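Local atomic coordinates of aminofutalosine deaminase (Helicobacter pylori, PDB entry 7LKK), a protein that deaminates aminofutalosine in the menaquinone pathway of Helicobacter pylori, as an iron-containing hydrolase of the amidohydrolase family. Residues Phe25-Lys30 against Gly363-Gly368; Leu126-Gly131 against Ser337-Leu342. One frame throughout, in Å; residues are numbered along the deposited sequence.

Contact 1 (Phe25-Lys30 against Gly363-Gly368); sequences FLCNEK and GATRHG
Charge carries most of the contact between the loop after strand 23-25 and the turn joining helices 353-364 and 366-371. The carboxylate of E29, brought round by a bend at chi2, is gripped through both oxygens. E29 OE2 offers its anti lone pair to R366 NH1 at 2.7 Å in a salt bridge; the carboxylate and guanidinium planes stand 84° apart, and the bond is bent (140°), the oxygen lying off the guanidinium plane. E29 OE1 uses its syn lone pair for H367 NE2, 3.0 Å away; at 173° this bond is almost straight, and the oxygen lies in the ring plane. R366 reaches out on a chain extended from CG to NE, and its NE pairs with E378, while H367 ND1 is bonded to V323 O, which fixes the ring's rotation.

Van der Waals contacts add to this. C27 O rests 3.3 Å from R366 CD and has no polar partner, although buried. C27 SG lies 3.8 Å from T365 CG2, and T365 OG1 bonds back to L361 O.

With ND1 facing a carbonyl oxygen, H367 probably donates from both nitrogens, consistent with a positively charged imidazolium; together with R366 it would help keep E29 ionised, away from the iron site.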
ATOM      1  N   PHE A  25     -20.937  11.295  -0.949  1.00 17.54           N
ATOM      2  CA  PHE A  25     -20.475  11.011   0.405  1.00 20.64           C
ATOM      3  C   PHE A  25     -20.616  12.290   1.220  1.00 19.11           C
ATOM      4  O   PHE A  25     -19.902  13.269   0.975  1.00 20.34           O
ATOM      5  CB  PHE A  25     -19.025  10.524   0.408  1.00 17.15           C
ATOM      6  CG  PHE A  25     -18.807   9.224  -0.321  1.00 17.38           C
ATOM      7  CD1 PHE A  25     -19.876   8.419  -0.689  1.00 15.77           C
ATOM      8  CD2 PHE A  25     -17.522   8.803  -0.629  1.00 15.44           C
ATOM      9  CE1 PHE A  25     -19.663   7.229  -1.357  1.00 14.42           C
ATOM     10  CE2 PHE A  25     -17.306   7.615  -1.294  1.00 19.07           C
ATOM     11  CZ  PHE A  25     -18.377   6.826  -1.658  1.00 18.45           C
ATOM     12  N   LEU A  26     -21.540  12.288   2.185  1.00 18.74           N
ATOM     13  CA  LEU A  26     -21.739  13.477   3.008  1.00 20.56           C
ATOM     14  C   LEU A  26     -20.586  13.693   3.977  1.00 21.26           C
ATOM     15  O   LEU A  26     -20.276  14.840   4.324  1.00 19.10           O
ATOM     16  CB  LEU A  26     -23.052  13.372   3.782  1.00 19.32           C
ATOM     17  CG  LEU A  26     -24.355  13.463   2.992  1.00 17.76           C
ATOM     18  CD1 LEU A  26     -25.510  13.730   3.941  1.00 20.09           C
ATOM     19  CD2 LEU A  26     -24.270  14.549   1.931  1.00 24.88           C
ATOM     20  N   CYS A  27     -19.949  12.608   4.419  1.00 17.62           N
ATOM     21  CA  CYS A  27     -18.865  12.661   5.400  1.00 22.24           C
ATOM     22  C   CYS A  27     -19.306  13.348   6.690  1.00 24.88           C
ATOM     23  O   CYS A  27     -18.548  14.098   7.309  1.00 21.48           O
ATOM     24  CB  CYS A  27     -17.620  13.329   4.816  1.00 19.68           C
ATOM     25  SG  CYS A  27     -16.868  12.367   3.489  1.00 20.07           S
ATOM     26  N   ASN A  28     -20.550  13.109   7.088  1.00 20.24           N
ATOM     27  CA  ASN A  28     -20.891  13.327   8.480  1.00 24.05           C
ATOM     28  C   ASN A  28     -20.388  12.142   9.296  1.00 28.00           C
ATOM     29  O   ASN A  28     -19.912  11.142   8.750  1.00 25.78           O
ATOM     30  CB  ASN A  28     -22.401  13.532   8.650  1.00 23.82           C
ATOM     31  CG  ASN A  28     -23.233  12.492   7.910  1.00 21.00           C
ATOM     32  OD1 ASN A  28     -22.714  11.487   7.425  1.00 22.09           O
ATOM     33  ND2 ASN A  28     -24.535  12.736   7.823  1.00 24.99           N
ATOM     34  N   GLU A  29     -20.483  12.252  10.623  1.00 26.97           N
ATOM     35  CA  GLU A  29     -19.981  11.170  11.462  1.00 26.86           C
ATOM     36  C   GLU A  29     -20.719   9.866  11.194  1.00 27.93           C
ATOM     37  O   GLU A  29     -20.156   8.788  11.416  1.00 33.05           O
ATOM     38  CB  GLU A  29     -20.081  11.546  12.942  1.00 33.74           C
ATOM     39  CG  GLU A  29     -19.136  12.666  13.381  1.00 31.42           C
ATOM     40  CD  GLU A  29     -17.666  12.385  13.085  1.00 32.78           C
ATOM     41  OE1 GLU A  29     -17.254  11.207  13.107  1.00 27.06           O
ATOM     42  OE2 GLU A  29     -16.918  13.353  12.831  1.00 33.77           O
ATOM     43  N   LYS A  30     -21.962   9.942  10.708  1.00 29.11           N
ATOM     44  CA  LYS A  30     -22.675   8.757  10.252  1.00 28.57           C
ATOM     45  C   LYS A  30     -22.086   8.190   8.964  1.00 30.53           C
ATOM     46  O   LYS A  30     -22.337   7.022   8.645  1.00 30.65           O
ATOM     47  CB  LYS A  30     -24.153   9.092  10.043  1.00 31.77           C
ATOM     48  CG  LYS A  30     -24.965   9.112  11.320  1.00 35.75           C
ATOM     49  CD  LYS A  30     -26.378   9.614  11.072  1.00 29.89           C
ATOM     50  CE  LYS A  30     -27.059   8.851   9.947  1.00 36.15           C
ATOM     51  NZ  LYS A  30     -28.447   9.345   9.709  1.00 37.82           N
ATOM     52  N   GLY A 363     -11.384  10.143   8.382  1.00 18.71           N
ATOM     53  CA  GLY A 363     -10.048  10.601   8.719  1.00 14.71           C
ATOM     54  C   GLY A 363      -9.450  11.541   7.696  1.00 17.52           C
ATOM     55  O   GLY A 363      -8.548  12.318   8.028  1.00 19.21           O
ATOM     56  N   ALA A 364      -9.924  11.484   6.452  1.00 16.84           N
ATOM     57  CA  ALA A 364      -9.429  12.343   5.388  1.00 14.66           C
ATOM     58  C   ALA A 364     -10.325  13.542   5.121  1.00 16.87           C
ATOM     59  O   ALA A 364      -9.971  14.384   4.290  1.00 18.83           O
ATOM     60  CB  ALA A 364      -9.265  11.541   4.092  1.00 16.02           C
ATOM     61  N   THR A 365     -11.476  13.636   5.787  1.00 15.84           N
ATOM     62  CA  THR A 365     -12.403  14.729   5.526  1.00 17.65           C
ATOM     63  C   THR A 365     -12.791  15.445   6.815  1.00 20.76           C
ATOM     64  O   THR A 365     -12.099  16.373   7.244  1.00 19.13           O
ATOM     65  CB  THR A 365     -13.651  14.216   4.798  1.00 18.20           C
ATOM     66  OG1 THR A 365     -14.277  13.181   5.566  1.00 15.48           O
ATOM     67  CG2 THR A 365     -13.280  13.668   3.420  1.00 14.99           C
ATOM     68  N   ARG A 366     -13.889  15.008   7.443  1.00 20.30           N
ATOM     69  CA  ARG A 366     -14.467  15.761   8.554  1.00 18.35           C
ATOM     70  C   ARG A 366     -13.497  15.895   9.723  1.00 21.04           C
ATOM     71  O   ARG A 366     -13.385  16.972  10.324  1.00 19.24           O
ATOM     72  CB  ARG A 366     -15.761  15.092   9.018  1.00 22.94           C
ATOM     73  CG  ARG A 366     -16.551  15.903  10.028  1.00 27.40           C
ATOM     74  CD  ARG A 366     -17.896  15.260  10.328  1.00 29.36           C
ATOM     75  NE  ARG A 366     -18.804  16.198  10.984  1.00 30.73           N
ATOM     76  CZ  ARG A 366     -18.835  16.415  12.295  1.00 31.88           C
ATOM     77  NH1 ARG A 366     -18.008  15.760  13.098  1.00 31.58           N
ATOM     78  NH2 ARG A 366     -19.691  17.290  12.801  1.00 36.70           N
ATOM     79  N   HIS A 367     -12.784  14.818  10.061  1.00 19.00           N
ATOM     80  CA  HIS A 367     -11.907  14.855  11.228  1.00 20.56           C
ATOM     81  C   HIS A 367     -10.741  15.813  11.015  1.00 19.45           C
ATOM     82  O   HIS A 367     -10.384  16.574  11.921  1.00 20.66           O
ATOM     83  CB  HIS A 367     -11.403  13.447  11.553  1.00 17.28           C
ATOM     84  CG  HIS A 367     -12.477  12.518  12.027  1.00 22.00           C
ATOM     85  ND1 HIS A 367     -12.215  11.240  12.470  1.00 22.94           N
ATOM     86  CD2 HIS A 367     -13.819  12.680  12.119  1.00 22.31           C
ATOM     87  CE1 HIS A 367     -13.348  10.655  12.818  1.00 26.35           C
ATOM     88  NE2 HIS A 367     -14.336  11.508  12.616  1.00 26.04           N
ATOM     89  N   GLY A 368     -10.133  15.786   9.827  1.00 21.11           N
ATOM     90  CA  GLY A 368      -9.056  16.719   9.541  1.00 22.27           C
ATOM     91  C   GLY A 368      -9.525  18.160   9.525  1.00 20.29           C
ATOM     92  O   GLY A 368      -8.802  19.064   9.952  1.00 21.11           O
TER

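Contact 2 (Leu126-Gly131 against Ser337-Leu342); sequences LKSGVG and SLLDEL
An N-terminal helix cap meets a C-terminal Schellman turn here, within the TIM-barrel fold of the metal-dependent amidohydrolases. The Schellman motif closes helix 115-127: G129 has positive phi, and G129 N bonds to L126 O at 3.0 Å before the chain enters barrel strand 130-137. Facing it is the start of helix 338-348.

S337 is the N-cap of that helix. S337 OG, anti to its own backbone N, accepts from D340 N at 3.2 Å and 164°, the classic capping bond. The same S337 OG is 3.2 Å from S128 OG, the hydroxyl of the opposing turn.

L338 opens the helix, and its backbone N is 2.9 Å from S128 OG. Lower down, L338 CB meets V130 CG2 at 3.7 Å, the two side chains crossing at about a right angle; both also touch F75 of strand 69-80. The first torsion of L338 sets CG anti to the backbone N, and L338 CD2 comes to 4.1 Å from V130 CG2. The iron ion is about 13 Å from the L338 side chain, which does not ligate it; the metal is held by H79, H81, H221 and D328.

L339 supplies a well-aimed polar link. L339 N donates to S128 OG over 3.2 Å with an N-H...O angle of 163°, so a side chain from the opposing turn accepts from the first turn of the helix. S128 places its hydroxyl there by setting OG anti to its own backbone N (chi1 -178°). The L339 isobutyl group, with CG beside the backbone N, lies along S128: L339 CD1 is 3.6 Å from S128 O, a buried carbonyl oxygen with no polar partner in the model.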
ATOM      1  N   LEU A 126      -3.537  18.525  -4.941  1.00 24.56           N
ATOM      2  CA  LEU A 126      -4.748  18.947  -5.640  1.00 25.07           C
ATOM      3  C   LEU A 126      -5.315  17.830  -6.508  1.00 25.58           C
ATOM      4  O   LEU A 126      -6.525  17.578  -6.499  1.00 21.41           O
ATOM      5  CB  LEU A 126      -4.453  20.187  -6.481  1.00 27.80           C
ATOM      6  CG  LEU A 126      -4.154  21.468  -5.700  1.00 22.65           C
ATOM      7  CD1 LEU A 126      -3.418  22.464  -6.581  1.00 27.76           C
ATOM      8  CD2 LEU A 126      -5.437  22.072  -5.154  1.00 21.75           C
ATOM      9  N   LYS A 127      -4.458  17.144  -7.266  1.00 28.45           N
ATOM     10  CA  LYS A 127      -4.950  16.062  -8.111  1.00 23.89           C
ATOM     11  C   LYS A 127      -5.429  14.869  -7.297  1.00 25.27           C
ATOM     12  O   LYS A 127      -6.234  14.077  -7.797  1.00 24.95           O
ATOM     13  CB  LYS A 127      -3.872  15.618  -9.096  1.00 27.69           C
ATOM     14  CG  LYS A 127      -3.711  16.534 -10.301  1.00 29.24           C
ATOM     15  CD  LYS A 127      -2.420  16.252 -11.071  1.00 31.86           C
ATOM     16  CE  LYS A 127      -1.788  14.922 -10.680  1.00 36.11           C
ATOM     17  NZ  LYS A 127      -0.722  15.084  -9.651  1.00 32.96           N
ATOM     18  N   SER A 128      -4.963  14.733  -6.058  1.00 22.10           N
ATOM     19  CA  SER A 128      -5.438  13.695  -5.153  1.00 27.90           C
ATOM     20  C   SER A 128      -6.757  14.050  -4.482  1.00 19.90           C
ATOM     21  O   SER A 128      -7.264  13.250  -3.689  1.00 25.24           O
ATOM     22  CB  SER A 128      -4.378  13.411  -4.082  1.00 26.51           C
ATOM     23  OG  SER A 128      -4.786  12.369  -3.215  1.00 34.93           O
ATOM     24  N   GLY A 129      -7.315  15.224  -4.769  1.00 20.56           N
ATOM     25  CA  GLY A 129      -8.542  15.671  -4.144  1.00 23.15           C
ATOM     26  C   GLY A 129      -8.365  16.453  -2.862  1.00 20.17           C
ATOM     27  O   GLY A 129      -9.362  16.738  -2.188  1.00 18.31           O
ATOM     28  N   VAL A 130      -7.135  16.817  -2.510  1.00 21.94           N
ATOM     29  CA  VAL A 130      -6.863  17.540  -1.272  1.00 16.52           C
ATOM     30  C   VAL A 130      -7.111  19.024  -1.495  1.00 20.19           C
ATOM     31  O   VAL A 130      -6.562  19.624  -2.427  1.00 19.31           O
ATOM     32  CB  VAL A 130      -5.422  17.286  -0.795  1.00 19.10           C
ATOM     33  CG1 VAL A 130      -5.119  18.107   0.450  1.00 24.82           C
ATOM     34  CG2 VAL A 130      -5.200  15.806  -0.532  1.00 20.94           C
ATOM     35  N   GLY A 131      -7.947  19.618  -0.644  1.00 20.42           N
ATOM     36  CA  GLY A 131      -8.246  21.035  -0.732  1.00 23.16           C
ATOM     37  C   GLY A 131      -7.611  21.862   0.370  1.00 22.92           C
ATOM     38  O   GLY A 131      -7.452  23.078   0.228  1.00 24.76           O
ATOM     39  N   SER A 337       0.122  11.743  -2.460  1.00 23.75           N
ATOM     40  CA  SER A 337      -1.289  11.505  -2.729  1.00 21.26           C
ATOM     41  C   SER A 337      -1.965  11.000  -1.462  1.00 19.91           C
ATOM     42  O   SER A 337      -1.571   9.964  -0.916  1.00 18.93           O
ATOM     43  CB  SER A 337      -1.449  10.496  -3.861  1.00 23.34           C
ATOM     44  OG  SER A 337      -2.757   9.952  -3.874  1.00 22.78           O
ATOM     45  N   LEU A 338      -2.974  11.733  -0.982  1.00 20.79           N
ATOM     46  CA  LEU A 338      -3.698  11.270   0.197  1.00 19.94           C
ATOM     47  C   LEU A 338      -4.435   9.969  -0.087  1.00 17.29           C
ATOM     48  O   LEU A 338      -4.626   9.154   0.822  1.00 19.30           O
ATOM     49  CB  LEU A 338      -4.670  12.344   0.690  1.00 25.01           C
ATOM     50  CG  LEU A 338      -5.264  12.089   2.081  1.00 22.33           C
ATOM     51  CD1 LEU A 338      -4.167  11.896   3.117  1.00 17.70           C
ATOM     52  CD2 LEU A 338      -6.199  13.212   2.499  1.00 18.70           C
ATOM     53  N   LEU A 339      -4.839   9.749  -1.339  1.00 20.67           N
ATOM     54  CA  LEU A 339      -5.489   8.491  -1.697  1.00 19.84           C
ATOM     55  C   LEU A 339      -4.533   7.312  -1.544  1.00 17.51           C
ATOM     56  O   LEU A 339      -4.935   6.238  -1.081  1.00 18.81           O
ATOM     57  CB  LEU A 339      -6.027   8.571  -3.124  1.00 21.09           C
ATOM     58  CG  LEU A 339      -7.196   9.542  -3.322  1.00 21.80           C
ATOM     59  CD1 LEU A 339      -7.417   9.838  -4.796  1.00 23.71           C
ATOM     60  CD2 LEU A 339      -8.460   8.990  -2.691  1.00 21.29           C
ATOM     61  N   ASP A 340      -3.266   7.495  -1.926  1.00 17.42           N
ATOM     62  CA  ASP A 340      -2.261   6.468  -1.670  1.00 16.76           C
ATOM     63  C   ASP A 340      -2.106   6.218  -0.176  1.00 18.52           C
ATOM     64  O   ASP A 340      -1.996   5.067   0.262  1.00 21.02           O
ATOM     65  CB  ASP A 340      -0.918   6.874  -2.281  1.00 19.91           C
ATOM     66  CG  ASP A 340      -0.909   6.786  -3.796  1.00 19.85           C
ATOM     67  OD1 ASP A 340      -1.890   6.281  -4.375  1.00 23.95           O
ATOM     68  OD2 ASP A 340       0.087   7.227  -4.409  1.00 25.89           O
ATOM     69  N   GLU A 341      -2.102   7.290   0.622  1.00 20.00           N
ATOM     70  CA  GLU A 341      -1.970   7.145   2.068  1.00 18.59           C
ATOM     71  C   GLU A 341      -3.157   6.399   2.659  1.00 18.22           C
ATOM     72  O   GLU A 341      -2.998   5.598   3.589  1.00 16.41           O
ATOM     73  CB  GLU A 341      -1.832   8.521   2.722  1.00 23.04           C
ATOM     74  CG  GLU A 341      -1.271   8.487   4.134  1.00 21.29           C
ATOM     75  CD  GLU A 341       0.181   8.060   4.169  1.00 21.16           C
ATOM     76  OE1 GLU A 341       0.892   8.276   3.164  1.00 22.83           O
ATOM     77  OE2 GLU A 341       0.615   7.505   5.200  1.00 23.46           O
ATOM     78  N   LEU A 342      -4.359   6.651   2.136  1.00 17.44           N
ATOM     79  CA  LEU A 342      -5.545   5.974   2.648  1.00 17.71           C
ATOM     80  C   LEU A 342      -5.513   4.483   2.332  1.00 13.24           C
ATOM     81  O   LEU A 342      -5.928   3.661   3.156  1.00 15.18           O
ATOM     82  CB  LEU A 342      -6.806   6.625   2.080  1.00 15.25           C
ATOM     83  CG  LEU A 342      -7.030   8.066   2.549  1.00 18.20           C
ATOM     84  CD1 LEU A 342      -8.238   8.690   1.858  1.00 19.59           C
ATOM     85  CD2 LEU A 342      -7.176   8.120   4.064  1.00 19.17           C
TER

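Contact 1 is partly buried, with exposed E29 at its margin, whereas contact 2 is buried, four of its five touching residues being so. Their chemistry follows: ionic and imidazole-carboxylate bonds join a loop to a helix start in 25-30/363-368, while 126-131/337-342 combines a backbone N-H to serine hydroxyl bond, with further close polar neighbours, and apolar packing. Each involves the beginning of a helix, 366-371 and 338-348. The centres lie 15 Å apart, and contact 2 is nested along the chain within the loop closed by contact 1. They touch through A364, where A364 CB is 3.8 Å from both L338 CD2 and L342 CD1, bringing successive helices 338-348 and 353-364 together; F75 neighbours both contacts.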